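Local coordinates for protein UDP-glucose 4-epimerase (Campylobacter jejuni subsp. jejuni serotype O:2, PDB 7K3P) that interconverts UDP-glucose and UDP-galactose as an NAD-dependent 4-epimerase and probably also epimerises the corresponding N-acetylated UDP-sugars, at residues A[182-190]-A[262-272]; A[212-220]-A[279-287]. The protein carries 2 engineered substitutions. All blocks are in the same frame, centred on the assembly; numbering follows the deposited sequence.

How the contacts relate
After the earlier strands of the sheet, the chain reaches strand 184-189, then helix 212-220, and returns as strand 268-271 and helix 280-291, so the two contacts cross: 182-190 pairs with 262-272 in contact 1, and 212-220 with 279-287 in contact 2. Contact 1 closes a loop of 71 residues at the edge of the seven-stranded parallel sheet of the NAD-binding domain; contact 2 closes one of 58 residues among helices on the other side of the chain's centre. Their centres lie about 32 Å apart and their nearest atoms about 13 Å apart. The chain thus passes from sheet to helix pair twice, tying both regions together.

Contact 1. Residues A[182-190]-A[262-272]; sequences EFKHCILRY and LKENESNVFNV. With NAD (nicotinamide-adenine-dinucleotide), chain C.
K184 reaches across to the turn that precedes strand 268-271 and grips it with one ammonium group: NZ donates to the carbonyl O of L262 and to that of N265, each at 2.8 Å. The lysine side chain is extended beyond CG, and NZ stands above both carbonyl planes instead of meeting a lone pair. The hydroxyl of S267 then takes the amide of H185 (N to OG 3.0 Å, 169° at the hydrogen), while S267 CB lies over one face of the imidazole, 3.7 Å from its centroid; ND1 of that ring is bonded to S177. From here the strands run parallel. H185 O receives N268 N; I187 bridges N268 and F270, and R189 bridges F270 and V272, each through its N and O. On one face C186 SG comes to the edge of the F270 ring, 3.5 Å from CD2, with L188 CD2 also at that edge. On the other, V269 CG2 sits 3.4 Å from R189 CZ, centred over the guanidinium, whose NH2 forms a salt bridge with E170. Beyond the strand, the Y190 hydroxyl donates to O4D of the nicotinamide ribose, 2.9 Å away. Edge strand 268-271, joined in parallel to its neighbour with the cofactor at the C-terminal end, is characteristic of the Rossmann-type fold of NAD-dependent epimerases.

Contact 2. Residues A[212-220]-A[279-287]; sequences LIKVAAECA and SVKEVIEAM
L212 and V283 meet tip to tip where the helices pack hardest: CD2 of the leucine is 3.4 Å from V283 CG2 and also 3.4 Å from V280 CA, both closer than usual for carbon pairs. With CG anti to the backbone N (chi1 163°), the leucine points its branch between V280 and V283, and CD1 reaches V280 CG1. A turn later the packing is gentler. M287, bent at chi2 and chi3, enters as a knob among I213, A216, A217 and A220, its CG 3.8 Å from A220 CB and its CE 4.0 Å from A217 CB; the alanines' small side chains admit the thioether. Away from this interface, K281 and E285 lie on the exposed side of helix 280-291. At its start S279 and E282 form a capping box: E282 N donates to S279 OG (3.0 Å), and S279 N to E282 OE1 (2.8 Å), met from above the carboxylate plane; S279 OG is also bonded to D238. The axes of 212-220 and 280-287 approach to 9.9 Å, their N-to-C directions 32° apart. No hydrogen bond crosses between the two segments, so their contact depends on the fit of buried apolar side chains, while the S279 and E282 polar groups cap the start of helix 280-291.

Contact 1. Residues A[182-190]-A[262-272]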
loop_
_atom_site.group_PDB
_atom_site.type_symbol
_atom_site.label_atom_id
_atom_site.label_comp_id
_atom_site.label_asym_id
_atom_site.label_seq_id
_atom_site.Cartn_x
_atom_site.Cartn_y
_atom_site.Cartn_z
ATOM N N GLU A 182 -14.311 -0.230 -17.113
ATOM C CA GLU A 182 -13.634 -0.503 -18.374
ATOM C C GLU A 182 -12.204 -1.015 -18.176
ATOM O O GLU A 182 -11.643 -1.686 -19.056
ATOM C CB GLU A 182 -13.639 0.758 -19.259
ATOM C CG GLU A 182 -12.785 1.945 -18.735
ATOM C CD GLU A 182 -13.493 2.809 -17.683
ATOM O OE1 GLU A 182 -14.358 2.288 -16.950
ATOM O OE2 GLU A 182 -13.183 4.021 -17.591
ATOM N N PHE A 183 -11.606 -0.694 -17.028
ATOM C CA PHE A 183 -10.218 -1.071 -16.769
ATOM C C PHE A 183 -10.145 -2.484 -16.191
ATOM O O PHE A 183 -10.644 -2.727 -15.084
ATOM C CB PHE A 183 -9.544 -0.061 -15.810
ATOM C CG PHE A 183 -8.146 -0.447 -15.404
ATOM C CD1 PHE A 183 -7.072 -0.219 -16.257
ATOM C CD2 PHE A 183 -7.905 -1.028 -14.159
ATOM C CE1 PHE A 183 -5.767 -0.570 -15.886
ATOM C CE2 PHE A 183 -6.613 -1.388 -13.773
ATOM C CZ PHE A 183 -5.542 -1.163 -14.631
ATOM N N LYS A 184 -9.511 -3.399 -16.930
ATOM C CA LYS A 184 -9.415 -4.806 -16.526
ATOM C C LYS A 184 -8.008 -5.203 -16.084
ATOM O O LYS A 184 -7.015 -4.918 -16.765
ATOM C CB LYS A 184 -9.828 -5.742 -17.671
ATOM C CG LYS A 184 -11.313 -5.759 -18.044
ATOM C CD LYS A 184 -11.507 -6.872 -19.083
ATOM C CE LYS A 184 -12.935 -7.002 -19.592
ATOM N NZ LYS A 184 -12.934 -8.026 -20.690
ATOM N N HIS A 185 -7.929 -5.901 -14.960
ATOM C CA HIS A 185 -6.647 -6.366 -14.458
ATOM C C HIS A 185 -6.705 -7.869 -14.241
ATOM O O HIS A 185 -7.739 -8.404 -13.860
ATOM C CB HIS A 185 -6.289 -5.672 -13.140
ATOM C CG HIS A 185 -7.166 -6.052 -11.984
ATOM N ND1 HIS A 185 -8.297 -5.337 -11.645
ATOM C CD2 HIS A 185 -7.072 -7.062 -11.080
ATOM C CE1 HIS A 185 -8.859 -5.888 -10.580
ATOM N NE2 HIS A 185 -8.142 -6.935 -10.219
ATOM N N CYS A 186 -5.589 -8.540 -14.493
ATOM C CA CYS A 186 -5.463 -9.923 -14.096
ATOM C C CYS A 186 -4.186 -10.079 -13.286
ATOM O O CYS A 186 -3.095 -9.806 -13.778
ATOM C CB CYS A 186 -5.409 -10.827 -15.321
ATOM S SG CYS A 186 -5.569 -12.579 -14.893
ATOM N N ILE A 187 -4.332 -10.508 -12.040
ATOM C CA ILE A 187 -3.191 -10.667 -11.157
ATOM C C ILE A 187 -2.749 -12.117 -11.099
ATOM O O ILE A 187 -3.573 -13.014 -10.884
ATOM C CB ILE A 187 -3.541 -10.209 -9.736
ATOM C CG1 ILE A 187 -3.702 -8.682 -9.701
ATOM C CG2 ILE A 187 -2.456 -10.687 -8.747
ATOM C CD1 ILE A 187 -4.632 -8.200 -8.584
ATOM N N LEU A 188 -1.453 -12.357 -11.273
ATOM C CA LEU A 188 -0.926 -13.718 -11.183
ATOM C C LEU A 188 -0.048 -13.881 -9.930
ATOM O O LEU A 188 0.908 -13.116 -9.724
ATOM C CB LEU A 188 -0.138 -14.078 -12.457
ATOM C CG LEU A 188 -0.931 -14.013 -13.768
ATOM C CD1 LEU A 188 -0.092 -14.461 -14.949
ATOM C CD2 LEU A 188 -2.171 -14.891 -13.658
ATOM N N ARG A 189 -0.375 -14.861 -9.085
ATOM C CA ARG A 189 0.473 -15.181 -7.925
ATOM C C ARG A 189 1.106 -16.554 -8.128
ATOM O O ARG A 189 0.458 -17.466 -8.656
ATOM C CB ARG A 189 -0.354 -15.197 -6.646
ATOM C CG ARG A 189 -1.122 -13.911 -6.349
ATOM C CD ARG A 189 -2.084 -14.151 -5.213
ATOM N NE ARG A 189 -2.902 -12.981 -4.913
ATOM C CZ ARG A 189 -4.121 -13.051 -4.403
ATOM N NH1 ARG A 189 -4.653 -14.245 -4.126
ATOM N NH2 ARG A 189 -4.802 -11.941 -4.176
ATOM N N TYR A 190 2.358 -16.708 -7.705
ATOM C CA TYR A 190 3.046 -17.984 -7.845
ATOM C C TYR A 190 4.237 -18.051 -6.915
ATOM O O TYR A 190 4.701 -17.022 -6.396
ATOM C CB TYR A 190 3.488 -18.224 -9.302
ATOM C CG TYR A 190 4.101 -17.004 -9.985
ATOM C CD1 TYR A 190 3.301 -15.983 -10.487
ATOM C CD2 TYR A 190 5.474 -16.901 -10.156
ATOM C CE1 TYR A 190 3.872 -14.862 -11.136
ATOM C CE2 TYR A 190 6.040 -15.817 -10.801
ATOM C CZ TYR A 190 5.238 -14.803 -11.280
ATOM O OH TYR A 190 5.826 -13.726 -11.914
ATOM N N LEU A 262 -8.482 -11.993 -20.545
ATOM C CA LEU A 262 -9.119 -10.672 -20.382
ATOM C C LEU A 262 -9.896 -10.175 -21.625
ATOM O O LEU A 262 -10.555 -9.124 -21.573
ATOM C CB LEU A 262 -8.098 -9.606 -19.928
ATOM C CG LEU A 262 -7.635 -9.622 -18.460
ATOM C CD1 LEU A 262 -6.699 -8.442 -18.158
ATOM C CD2 LEU A 262 -8.823 -9.591 -17.504
ATOM N N LYS A 263 -9.822 -10.910 -22.736
ATOM C CA LYS A 263 -10.580 -10.522 -23.937
ATOM C C LYS A 263 -12.090 -10.480 -23.684
ATOM O O LYS A 263 -12.750 -9.492 -23.997
ATOM C CB LYS A 263 -10.274 -11.442 -25.122
ATOM C CG LYS A 263 -8.931 -11.169 -25.803
ATOM C CD LYS A 263 -8.798 -11.896 -27.153
ATOM C CE LYS A 263 -9.957 -11.561 -28.100
ATOM N NZ LYS A 263 -9.766 -12.114 -29.479
ATOM N N GLU A 264 -12.634 -11.544 -23.099
ATOM C CA GLU A 264 -14.086 -11.646 -22.920
ATOM C C GLU A 264 -14.469 -11.746 -21.457
ATOM O O GLU A 264 -15.655 -11.816 -21.113
ATOM C CB GLU A 264 -14.630 -12.887 -23.635
ATOM C CG GLU A 264 -13.949 -13.216 -24.953
ATOM C CD GLU A 264 -14.502 -12.408 -26.101
ATOM O OE1 GLU A 264 -15.346 -11.516 -25.844
ATOM O OE2 GLU A 264 -14.091 -12.668 -27.256
ATOM N N ASN A 265 -13.465 -11.769 -20.591
ATOM C CA ASN A 265 -13.730 -12.008 -19.186
ATOM C C ASN A 265 -13.367 -10.831 -18.306
ATOM O O ASN A 265 -12.601 -9.955 -18.709
ATOM C CB ASN A 265 -13.025 -13.285 -18.734
ATOM C CG ASN A 265 -13.552 -14.506 -19.460
ATOM O OD1 ASN A 265 -14.681 -14.927 -19.223
ATOM N ND2 ASN A 265 -12.752 -15.056 -20.375
ATOM N N GLU A 266 -13.947 -10.810 -17.112
ATOM C CA GLU A 266 -13.755 -9.701 -16.190
ATOM C C GLU A 266 -12.436 -9.837 -15.423
ATOM O O GLU A 266 -11.686 -10.806 -15.613
ATOM C CB GLU A 266 -14.936 -9.602 -15.226
ATOM C CG GLU A 266 -16.201 -9.061 -15.877
ATOM C CD GLU A 266 -16.056 -7.611 -16.338
ATOM O OE1 GLU A 266 -16.462 -6.707 -15.574
ATOM O OE2 GLU A 266 -15.541 -7.375 -17.458
ATOM N N SER A 267 -12.149 -8.849 -14.580
ATOM C CA SER A 267 -10.916 -8.847 -13.792
ATOM C C SER A 267 -10.843 -10.094 -12.916
ATOM O O SER A 267 -11.877 -10.630 -12.503
ATOM C CB SER A 267 -10.856 -7.583 -12.930
ATOM O OG SER A 267 -10.632 -6.447 -13.748
ATOM N N ASN A 268 -9.635 -10.578 -12.645
ATOM C CA ASN A 268 -9.501 -11.771 -11.813
ATOM C C ASN A 268 -8.098 -11.940 -11.255
ATOM O O ASN A 268 -7.156 -11.274 -11.704
ATOM C CB ASN A 268 -9.885 -13.026 -12.614
ATOM C CG ASN A 268 -10.745 -13.987 -11.809
ATOM O OD1 ASN A 268 -10.661 -14.031 -10.578
ATOM N ND2 ASN A 268 -11.584 -14.753 -12.498
ATOM N N VAL A 269 -7.960 -12.849 -10.290
ATOM C CA VAL A 269 -6.645 -13.213 -9.758
ATOM C C VAL A 269 -6.472 -14.728 -9.857
ATOM O O VAL A 269 -7.413 -15.481 -9.595
ATOM C CB VAL A 269 -6.477 -12.693 -8.304
ATOM C CG1 VAL A 269 -7.703 -13.061 -7.462
ATOM C CG2 VAL A 269 -5.194 -13.216 -7.671
ATOM N N PHE A 270 -5.288 -15.173 -10.271
ATOM C CA PHE A 270 -5.027 -16.595 -10.451
ATOM C C PHE A 270 -3.724 -16.974 -9.789
ATOM O O PHE A 270 -2.711 -16.274 -9.964
ATOM C CB PHE A 270 -4.855 -16.958 -11.940
ATOM C CG PHE A 270 -6.102 -16.815 -12.766
ATOM C CD1 PHE A 270 -7.182 -17.670 -12.579
ATOM C CD2 PHE A 270 -6.170 -15.848 -13.764
ATOM C CE1 PHE A 270 -8.327 -17.547 -13.356
ATOM C CE2 PHE A 270 -7.316 -15.709 -14.552
ATOM C CZ PHE A 270 -8.404 -16.566 -14.346
ATOM N N ASN A 271 -3.730 -18.095 -9.069
ATOM C CA ASN A 271 -2.481 -18.769 -8.779
ATOM C C ASN A 271 -1.985 -19.388 -10.078
ATOM O O ASN A 271 -2.785 -19.908 -10.865
ATOM C CB ASN A 271 -2.694 -19.898 -7.765
ATOM C CG ASN A 271 -2.964 -19.394 -6.368
ATOM O OD1 ASN A 271 -2.463 -18.337 -5.962
ATOM N ND2 ASN A 271 -3.755 -20.160 -5.606
ATOM N N VAL A 272 -0.673 -19.380 -10.289
ATOM C CA VAL A 272 -0.090 -20.147 -11.377
ATOM C C VAL A 272 0.776 -21.237 -10.781
ATOM O O VAL A 272 1.744 -20.947 -10.071
ATOM C CB VAL A 272 0.774 -19.286 -12.309
ATOM C CG1 VAL A 272 1.192 -20.105 -13.526
ATOM C CG2 VAL A 272 0.002 -18.026 -12.743
HETATM P PA NAD C . 13.915 -9.871 -12.837
HETATM O O1A NAD C . 14.785 -9.037 -11.928
HETATM O O2A NAD C . 14.753 -10.771 -13.700
HETATM O O5B NAD C . 13.070 -8.956 -13.805
HETATM C C5B NAD C . 12.798 -7.645 -13.400
HETATM C C4B NAD C . 13.023 -6.725 -14.535
HETATM O O4B NAD C . 12.442 -5.473 -14.313
HETATM C C3B NAD C . 14.548 -6.501 -14.783
HETATM O O3B NAD C . 15.042 -6.743 -16.155
HETATM C C2B NAD C . 14.794 -5.090 -14.195
HETATM O O2B NAD C . 15.822 -4.426 -14.794
HETATM C C1B NAD C . 13.457 -4.477 -14.461
HETATM N N9A NAD C . 13.192 -3.309 -13.606
HETATM C C8A NAD C . 13.236 -3.269 -12.258
HETATM N N7A NAD C . 12.959 -2.032 -11.817
HETATM C C5A NAD C . 12.725 -1.235 -12.867
HETATM C C6A NAD C . 12.404 0.124 -13.020
HETATM N N6A NAD C . 12.242 0.961 -11.855
HETATM N N1A NAD C . 12.216 0.637 -14.253
HETATM C C2A NAD C . 12.353 -0.113 -15.361
HETATM N N3A NAD C . 12.684 -1.442 -15.257
HETATM C C4A NAD C . 12.870 -2.023 -14.036
HETATM O O3 NAD C . 12.920 -10.706 -11.920
HETATM P PN NAD C . 12.030 -11.895 -12.451
HETATM O O1N NAD C . 12.027 -11.925 -13.969
HETATM O O2N NAD C . 12.598 -13.167 -11.900
HETATM O O5D NAD C . 10.562 -11.674 -11.906
HETATM C C5D NAD C . 9.737 -10.745 -12.570
HETATM C C4D NAD C . 8.433 -10.525 -11.823
HETATM O O4D NAD C . 7.844 -11.752 -11.449
HETATM C C3D NAD C . 8.551 -9.617 -10.604
HETATM O O3D NAD C . 7.445 -8.811 -10.523
HETATM C C2D NAD C . 8.507 -10.515 -9.441
HETATM O O2D NAD C . 8.036 -9.924 -8.286
HETATM C C1D NAD C . 7.624 -11.668 -9.989
HETATM N N1N NAD C . 7.823 -13.022 -9.293
HETATM C C2N NAD C . 9.036 -13.642 -9.522
HETATM C C3N NAD C . 9.287 -14.875 -8.928
HETATM C C7N NAD C . 10.606 -15.563 -9.169
HETATM O O7N NAD C . 11.480 -15.055 -9.854
HETATM N N7N NAD C . 10.834 -16.834 -8.568
HETATM C C4N NAD C . 8.321 -15.462 -8.132
HETATM C C5N NAD C . 7.116 -14.834 -7.912
HETATM C C6N NAD C . 6.849 -13.589 -8.498
#

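Contact 2. Residues A[212-220]-A[279-287]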
loop_
_atom_site.group_PDB
_atom_site.type_symbol
_atom_site.label_atom_id
_atom_site.label_comp_id
_atom_site.label_asym_id
_atom_site.label_seq_id
_atom_site.Cartn_x
_atom_site.Cartn_y
_atom_site.Cartn_z
ATOM N N LEU A 212 14.250 -24.287 -2.375
ATOM C CA LEU A 212 14.923 -25.590 -2.512
ATOM C C LEU A 212 15.638 -25.815 -3.854
ATOM O O LEU A 212 16.773 -26.293 -3.888
ATOM C CB LEU A 212 13.939 -26.729 -2.251
ATOM C CG LEU A 212 14.406 -28.102 -2.752
ATOM C CD1 LEU A 212 15.578 -28.625 -1.936
ATOM C CD2 LEU A 212 13.264 -29.097 -2.756
ATOM N N ILE A 213 14.981 -25.478 -4.958
ATOM C CA ILE A 213 15.620 -25.638 -6.264
ATOM C C ILE A 213 16.842 -24.721 -6.425
ATOM O O ILE A 213 17.878 -25.141 -6.953
ATOM C CB ILE A 213 14.634 -25.425 -7.413
ATOM C CG1 ILE A 213 13.504 -26.447 -7.317
ATOM C CG2 ILE A 213 15.338 -25.565 -8.749
ATOM C CD1 ILE A 213 12.958 -26.889 -8.670
ATOM N N LYS A 214 16.724 -23.479 -5.964
ATOM C CA LYS A 214 17.853 -22.548 -6.022
ATOM C C LYS A 214 19.043 -23.103 -5.221
ATOM O O LYS A 214 20.171 -23.142 -5.713
ATOM C CB LYS A 214 17.440 -21.160 -5.516
ATOM C CG LYS A 214 18.546 -20.100 -5.561
ATOM C CD LYS A 214 18.996 -19.802 -6.991
ATOM C CE LYS A 214 19.906 -18.573 -7.049
ATOM N NZ LYS A 214 20.346 -18.284 -8.450
ATOM N N VAL A 215 18.778 -23.560 -4.001
ATOM C CA VAL A 215 19.821 -24.134 -3.149
ATOM C C VAL A 215 20.452 -25.377 -3.792
ATOM O O VAL A 215 21.678 -25.533 -3.817
ATOM C CB VAL A 215 19.252 -24.500 -1.759
ATOM C CG1 VAL A 215 20.233 -25.363 -0.978
ATOM C CG2 VAL A 215 18.900 -23.250 -0.985
ATOM N N ALA A 216 19.608 -26.259 -4.309
ATOM C CA ALA A 216 20.085 -27.459 -4.990
ATOM C C ALA A 216 20.986 -27.087 -6.174
ATOM O O ALA A 216 22.048 -27.673 -6.361
ATOM C CB ALA A 216 18.912 -28.308 -5.451
ATOM N N ALA A 217 20.550 -26.111 -6.965
ATOM C CA ALA A 217 21.329 -25.600 -8.090
ATOM C C ALA A 217 22.658 -24.985 -7.636
ATOM O O ALA A 217 23.710 -25.201 -8.271
ATOM C CB ALA A 217 20.510 -24.579 -8.890
ATOM N N GLU A 218 22.615 -24.220 -6.543
ATOM C CA GLU A 218 23.827 -23.598 -5.998
ATOM C C GLU A 218 24.855 -24.648 -5.552
ATOM O O GLU A 218 26.058 -24.476 -5.764
ATOM C CB GLU A 218 23.489 -22.633 -4.845
ATOM C CG GLU A 218 22.841 -21.304 -5.270
ATOM C CD GLU A 218 22.428 -20.437 -4.077
ATOM O OE1 GLU A 218 22.361 -20.966 -2.944
ATOM O OE2 GLU A 218 22.164 -19.231 -4.271
ATOM N N CYS A 219 24.377 -25.727 -4.932
ATOM C CA CYS A 219 25.254 -26.829 -4.516
ATOM C C CYS A 219 25.855 -27.541 -5.725
ATOM O O CYS A 219 27.048 -27.828 -5.761
ATOM C CB CYS A 219 24.491 -27.851 -3.662
ATOM S SG CYS A 219 24.048 -27.288 -2.004
ATOM N N ALA A 220 25.002 -27.836 -6.701
ATOM C CA ALA A 220 25.421 -28.535 -7.911
ATOM C C ALA A 220 26.429 -27.713 -8.705
ATOM O O ALA A 220 27.261 -28.268 -9.420
ATOM C CB ALA A 220 24.217 -28.874 -8.773
ATOM N N SER A 279 9.100 -32.848 -3.739
ATOM C CA SER A 279 9.702 -33.024 -2.418
ATOM C C SER A 279 11.183 -32.653 -2.450
ATOM O O SER A 279 11.783 -32.538 -3.529
ATOM C CB SER A 279 9.520 -34.464 -1.923
ATOM O OG SER A 279 10.402 -35.339 -2.591
ATOM N N VAL A 280 11.760 -32.442 -1.267
ATOM C CA VAL A 280 13.179 -32.117 -1.135
ATOM C C VAL A 280 14.016 -33.246 -1.716
ATOM O O VAL A 280 15.007 -33.020 -2.408
ATOM C CB VAL A 280 13.573 -31.928 0.349
ATOM C CG1 VAL A 280 15.071 -31.693 0.482
ATOM C CG2 VAL A 280 12.779 -30.768 0.977
ATOM N N LYS A 281 13.602 -34.468 -1.413
ATOM C CA LYS A 281 14.292 -35.665 -1.856
ATOM C C LYS A 281 14.238 -35.782 -3.386
ATOM O O LYS A 281 15.245 -36.088 -4.038
ATOM C CB LYS A 281 13.630 -36.875 -1.201
ATOM C CG LYS A 281 14.563 -38.023 -0.875
ATOM C CD LYS A 281 13.777 -39.196 -0.250
ATOM C CE LYS A 281 14.589 -40.498 -0.265
ATOM N NZ LYS A 281 14.014 -41.574 0.610
ATOM N N GLU A 282 13.066 -35.523 -3.961
ATOM C CA GLU A 282 12.917 -35.549 -5.416
ATOM C C GLU A 282 13.845 -34.538 -6.099
ATOM O O GLU A 282 14.562 -34.876 -7.054
ATOM C CB GLU A 282 11.459 -35.304 -5.804
ATOM C CG GLU A 282 10.537 -36.504 -5.509
ATOM C CD GLU A 282 9.052 -36.154 -5.593
ATOM O OE1 GLU A 282 8.728 -34.944 -5.594
ATOM O OE2 GLU A 282 8.211 -37.087 -5.649
ATOM N N VAL A 283 13.843 -33.305 -5.593
ATOM C CA VAL A 283 14.658 -32.245 -6.167
ATOM C C VAL A 283 16.149 -32.574 -6.084
ATOM O O VAL A 283 16.909 -32.322 -7.024
ATOM C CB VAL A 283 14.362 -30.880 -5.494
ATOM C CG1 VAL A 283 15.377 -29.841 -5.923
ATOM C CG2 VAL A 283 12.933 -30.428 -5.837
ATOM N N ILE A 284 16.571 -33.143 -4.963
ATOM C CA ILE A 284 17.973 -33.528 -4.817
ATOM C C ILE A 284 18.354 -34.586 -5.850
ATOM O O ILE A 284 19.337 -34.422 -6.584
ATOM C CB ILE A 284 18.272 -34.028 -3.396
ATOM C CG1 ILE A 284 18.264 -32.845 -2.423
ATOM C CG2 ILE A 284 19.617 -34.752 -3.362
ATOM C CD1 ILE A 284 18.144 -33.240 -0.966
ATOM N N GLU A 285 17.564 -35.658 -5.922
ATOM C CA GLU A 285 17.808 -36.726 -6.897
ATOM C C GLU A 285 17.852 -36.175 -8.329
ATOM O O GLU A 285 18.807 -36.419 -9.068
ATOM C CB GLU A 285 16.750 -37.835 -6.781
ATOM C CG GLU A 285 17.156 -39.167 -7.449
ATOM C CD GLU A 285 15.998 -40.168 -7.583
ATOM O OE1 GLU A 285 15.580 -40.449 -8.730
ATOM O OE2 GLU A 285 15.515 -40.685 -6.551
ATOM N N ALA A 286 16.822 -35.420 -8.709
ATOM C CA ALA A 286 16.775 -34.792 -10.028
ATOM C C ALA A 286 17.964 -33.861 -10.300
ATOM O O ALA A 286 18.571 -33.924 -11.368
ATOM C CB ALA A 286 15.455 -34.049 -10.220
ATOM N N MET A 287 18.299 -32.989 -9.355
ATOM C CA MET A 287 19.411 -32.066 -9.580
ATOM C C MET A 287 20.733 -32.814 -9.767
ATOM O O MET A 287 21.544 -32.456 -10.637
ATOM C CB MET A 287 19.538 -31.047 -8.444
ATOM C CG MET A 287 20.570 -29.956 -8.726
ATOM S SD MET A 287 20.159 -28.939 -10.182
ATOM C CE MET A 287 18.688 -28.084 -9.582
#